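Local coordinates for alkyltransferase-like protein 1 (Schizosaccharomyces pombe, PDB 3GVA), which recognises DNA carrying O6-alkylguanine lesions, flips the damaged base into a hydrophobic pocket and presents the lesion to nucleotide excision repair, at residues S23-Y31 / A38-K46. Sequence-based numbering, arbitrary orientation.
Sequences STYGEIARY and ARQVGQAMK
Gly-42 CA sits over the centre of one face of the Tyr-25 ring, 3.5 Å from its centroid and 9° off the ring normal, a close CH-pi contact. A beta carbon modelled on Gly-42 would fall 3.0 Å from Tyr-25 CE2, a clash. Within helix 25-31, the Arg-30 guanidinium has Gly-26 O over one face and Glu-27 OE1 at its edge, in plane, where NH2 makes a salt bridge (Arg-30 NH2 to Glu-27 OE1, 2.7 Å). Met-45 CG comes obliquely to Tyr-25 CE1 at 3.8 Å, and Val-41 CG1 approaches CD1 in the same slanting manner. With the backbone carbonyl of Ala-38 near Tyr-25 CB, these residues form the hole into which the tyrosine fits as a knob. Tyr-25 CG stands anti to its own carbonyl carbon (chi1 -63°), which carries the ring out over helix 38-46.

Val-41 uses both branches: CG1 packs on Tyr-25 CA and Ile-28 CG2, while CG2 meets Ala-29 CB at 3.7 Å. At the start of helix 38-46, Ala-38 CB touches Gly-26 CA at 4.1 Å, where the backbones come nearest. Phe-6 of helix 3-14 also packs on Val-41.

Replacing Tyr-25 with an alanine would probably leave Gly-42 and Met-45 without their aromatic partner and open a gap between the helices.

The two helices cross at 107° in the helix-turn-helix-type domain of the MGMT family. Their packing probably restrains Tyr-25, inferred to be required for phosphate rotation and nucleotide flipping, against the helix carrying the arginine finger Arg-39, whose CB points away from helix 25-31. Apolar and CH-pi contacts hold this interface, so its fit rests on shape, the ring against the bare CA of Gly-42.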
loop_
_atom_site.group_PDB
_atom_site.type_symbol
_atom_site.label_atom_id
_atom_site.label_comp_id
_atom_site.label_asym_id
_atom_site.label_seq_id
_atom_site.Cartn_x
_atom_site.Cartn_y
_atom_site.Cartn_z
ATOM N N SER A 23 -3.945 -2.784 -2.179
ATOM C CA SER A 23 -3.368 -4.117 -2.127
ATOM C C SER A 23 -2.412 -4.173 -0.942
ATOM O O SER A 23 -2.302 -3.202 -0.181
ATOM C CB SER A 23 -2.636 -4.450 -3.432
ATOM O OG SER A 23 -2.347 -5.838 -3.491
ATOM N N THR A 24 -1.734 -5.304 -0.773
ATOM C CA THR A 24 -0.802 -5.473 0.341
ATOM C C THR A 24 0.516 -6.090 -0.131
ATOM O O THR A 24 0.608 -6.610 -1.250
ATOM C CB THR A 24 -1.398 -6.391 1.425
ATOM O OG1 THR A 24 -1.637 -7.686 0.861
ATOM C CG2 THR A 24 -2.711 -5.835 1.944
ATOM N N TYR A 25 1.530 -6.042 0.727
ATOM C CA TYR A 25 2.828 -6.608 0.392
ATOM C C TYR A 25 2.678 -8.075 -0.005
ATOM O O TYR A 25 3.256 -8.526 -0.997
ATOM C CB TYR A 25 3.795 -6.516 1.579
ATOM C CG TYR A 25 4.130 -5.111 2.034
ATOM C CD1 TYR A 25 4.009 -4.027 1.168
ATOM C CD2 TYR A 25 4.602 -4.874 3.322
ATOM C CE1 TYR A 25 4.349 -2.737 1.574
ATOM C CE2 TYR A 25 4.950 -3.591 3.740
ATOM C CZ TYR A 25 4.820 -2.527 2.860
ATOM O OH TYR A 25 5.163 -1.256 3.264
ATOM N N GLY A 26 1.894 -8.811 0.778
ATOM C CA GLY A 26 1.682 -10.224 0.513
ATOM C C GLY A 26 0.993 -10.493 -0.808
ATOM O O GLY A 26 1.401 -11.377 -1.564
ATOM N N GLU A 27 -0.063 -9.736 -1.083
ATOM C CA GLU A 27 -0.809 -9.891 -2.324
ATOM C C GLU A 27 0.075 -9.592 -3.527
ATOM O O GLU A 27 0.064 -10.323 -4.518
ATOM C CB GLU A 27 -2.019 -8.951 -2.334
ATOM C CG GLU A 27 -3.134 -9.353 -1.397
ATOM C CD GLU A 27 -3.808 -10.642 -1.826
ATOM O OE1 GLU A 27 -3.656 -11.661 -1.122
ATOM O OE2 GLU A 27 -4.485 -10.636 -2.874
ATOM N N ILE A 28 0.843 -8.513 -3.443
ATOM C CA ILE A 28 1.713 -8.130 -4.550
ATOM C C ILE A 28 2.779 -9.190 -4.786
ATOM O O ILE A 28 3.058 -9.554 -5.933
ATOM C CB ILE A 28 2.387 -6.769 -4.282
ATOM C CG1 ILE A 28 1.326 -5.664 -4.254
ATOM C CG2 ILE A 28 3.458 -6.487 -5.336
ATOM C CD1 ILE A 28 0.605 -5.433 -5.581
ATOM N N ALA A 29 3.369 -9.689 -3.705
ATOM C CA ALA A 29 4.408 -10.709 -3.814
ATOM C C ALA A 29 3.872 -11.943 -4.527
ATOM O O ALA A 29 4.549 -12.518 -5.370
ATOM C CB ALA A 29 4.926 -11.082 -2.432
ATOM N N ARG A 30 2.651 -12.344 -4.194
ATOM C CA ARG A 30 2.037 -13.505 -4.825
ATOM C C ARG A 30 1.658 -13.170 -6.265
ATOM O O ARG A 30 1.687 -14.034 -7.148
ATOM C CB ARG A 30 0.796 -13.950 -4.035
ATOM C CG ARG A 30 1.104 -14.580 -2.673
ATOM C CD ARG A 30 -0.154 -15.150 -1.998
ATOM N NE ARG A 30 -0.999 -14.133 -1.362
ATOM C CZ ARG A 30 -0.719 -13.534 -0.205
ATOM N NH1 ARG A 30 0.391 -13.840 0.458
ATOM N NH2 ARG A 30 -1.553 -12.628 0.299
ATOM N N TYR A 31 1.319 -11.907 -6.502
ATOM C CA TYR A 31 0.939 -11.461 -7.837
ATOM C C TYR A 31 2.113 -11.464 -8.826
ATOM O O TYR A 31 1.935 -11.783 -10.000
ATOM C CB TYR A 31 0.341 -10.055 -7.774
ATOM C CG TYR A 31 -0.085 -9.524 -9.121
ATOM C CD1 TYR A 31 -1.124 -10.119 -9.827
ATOM C CD2 TYR A 31 0.549 -8.417 -9.686
ATOM C CE1 TYR A 31 -1.528 -9.625 -11.063
ATOM C CE2 TYR A 31 0.154 -7.918 -10.920
ATOM C CZ TYR A 31 -0.887 -8.526 -11.599
ATOM O OH TYR A 31 -1.297 -8.026 -12.809
ATOM N N ALA A 38 7.324 -11.314 0.518
ATOM C CA ALA A 38 6.508 -10.235 1.052
ATOM C C ALA A 38 7.341 -9.189 1.786
ATOM O O ALA A 38 7.096 -8.001 1.642
ATOM C CB ALA A 38 5.422 -10.790 1.972
ATOM N N ARG A 39 8.336 -9.612 2.561
ATOM C CA ARG A 39 9.142 -8.627 3.271
ATOM C C ARG A 39 10.009 -7.832 2.308
ATOM O O ARG A 39 10.280 -6.651 2.540
ATOM C CB ARG A 39 9.994 -9.293 4.358
ATOM C CG ARG A 39 9.163 -9.785 5.547
ATOM C CD ARG A 39 10.038 -10.298 6.693
ATOM N NE ARG A 39 10.756 -9.222 7.369
ATOM C CZ ARG A 39 11.718 -9.416 8.268
ATOM N NH1 ARG A 39 12.081 -10.645 8.601
ATOM N NH2 ARG A 39 12.317 -8.379 8.835
ATOM N N GLN A 40 10.430 -8.475 1.222
ATOM C CA GLN A 40 11.241 -7.806 0.210
ATOM C C GLN A 40 10.378 -6.760 -0.480
ATOM O O GLN A 40 10.848 -5.663 -0.788
ATOM C CB GLN A 40 11.763 -8.805 -0.828
ATOM C CG GLN A 40 12.904 -9.687 -0.349
ATOM C CD GLN A 40 12.491 -10.636 0.752
ATOM O OE1 GLN A 40 11.472 -11.316 0.649
ATOM N NE2 GLN A 40 13.290 -10.699 1.811
ATOM N N VAL A 41 9.119 -7.114 -0.734
ATOM C CA VAL A 41 8.184 -6.181 -1.355
ATOM C C VAL A 41 8.089 -4.966 -0.433
ATOM O O VAL A 41 8.149 -3.820 -0.887
ATOM C CB VAL A 41 6.785 -6.811 -1.506
ATOM C CG1 VAL A 41 5.763 -5.749 -1.934
ATOM C CG2 VAL A 41 6.837 -7.927 -2.524
ATOM N N GLY A 42 7.946 -5.224 0.867
ATOM C CA GLY A 42 7.866 -4.136 1.827
ATOM C C GLY A 42 9.101 -3.251 1.779
ATOM O O GLY A 42 9.020 -2.036 1.932
ATOM N N GLN A 43 10.253 -3.867 1.554
ATOM C CA GLN A 43 11.512 -3.141 1.469
ATOM C C GLN A 43 11.509 -2.264 0.212
ATOM O O GLN A 43 11.899 -1.096 0.250
ATOM C CB GLN A 43 12.667 -4.140 1.420
ATOM C CG GLN A 43 13.879 -3.765 2.261
ATOM C CD GLN A 43 13.548 -3.606 3.735
ATOM O OE1 GLN A 43 12.936 -4.483 4.341
ATOM N NE2 GLN A 43 13.960 -2.484 4.319
ATOM N N ALA A 44 11.069 -2.831 -0.904
ATOM C CA ALA A 44 11.006 -2.079 -2.156
ATOM C C ALA A 44 10.156 -0.828 -1.964
ATOM O O ALA A 44 10.534 0.271 -2.376
ATOM C CB ALA A 44 10.403 -2.942 -3.261
ATOM N N MET A 45 9.002 -1.008 -1.332
ATOM C CA MET A 45 8.076 0.091 -1.096
ATOM C C MET A 45 8.658 1.130 -0.152
ATOM O O MET A 45 8.434 2.333 -0.320
ATOM C CB MET A 45 6.753 -0.446 -0.530
ATOM C CG MET A 45 6.012 -1.350 -1.491
ATOM S SD MET A 45 5.872 -0.561 -3.107
ATOM C CE MET A 45 4.681 0.738 -2.721
ATOM N N LYS A 46 9.416 0.668 0.832
ATOM C CA LYS A 46 10.013 1.580 1.799
ATOM C C LYS A 46 11.172 2.390 1.224
ATOM O O LYS A 46 11.493 3.461 1.731
ATOM C CB LYS A 46 10.457 0.803 3.043
ATOM C CG LYS A 46 9.293 0.133 3.768
ATOM C CD LYS A 46 9.713 -0.500 5.087
ATOM C CE LYS A 46 10.090 0.556 6.119
ATOM N NZ LYS A 46 10.256 -0.024 7.486
#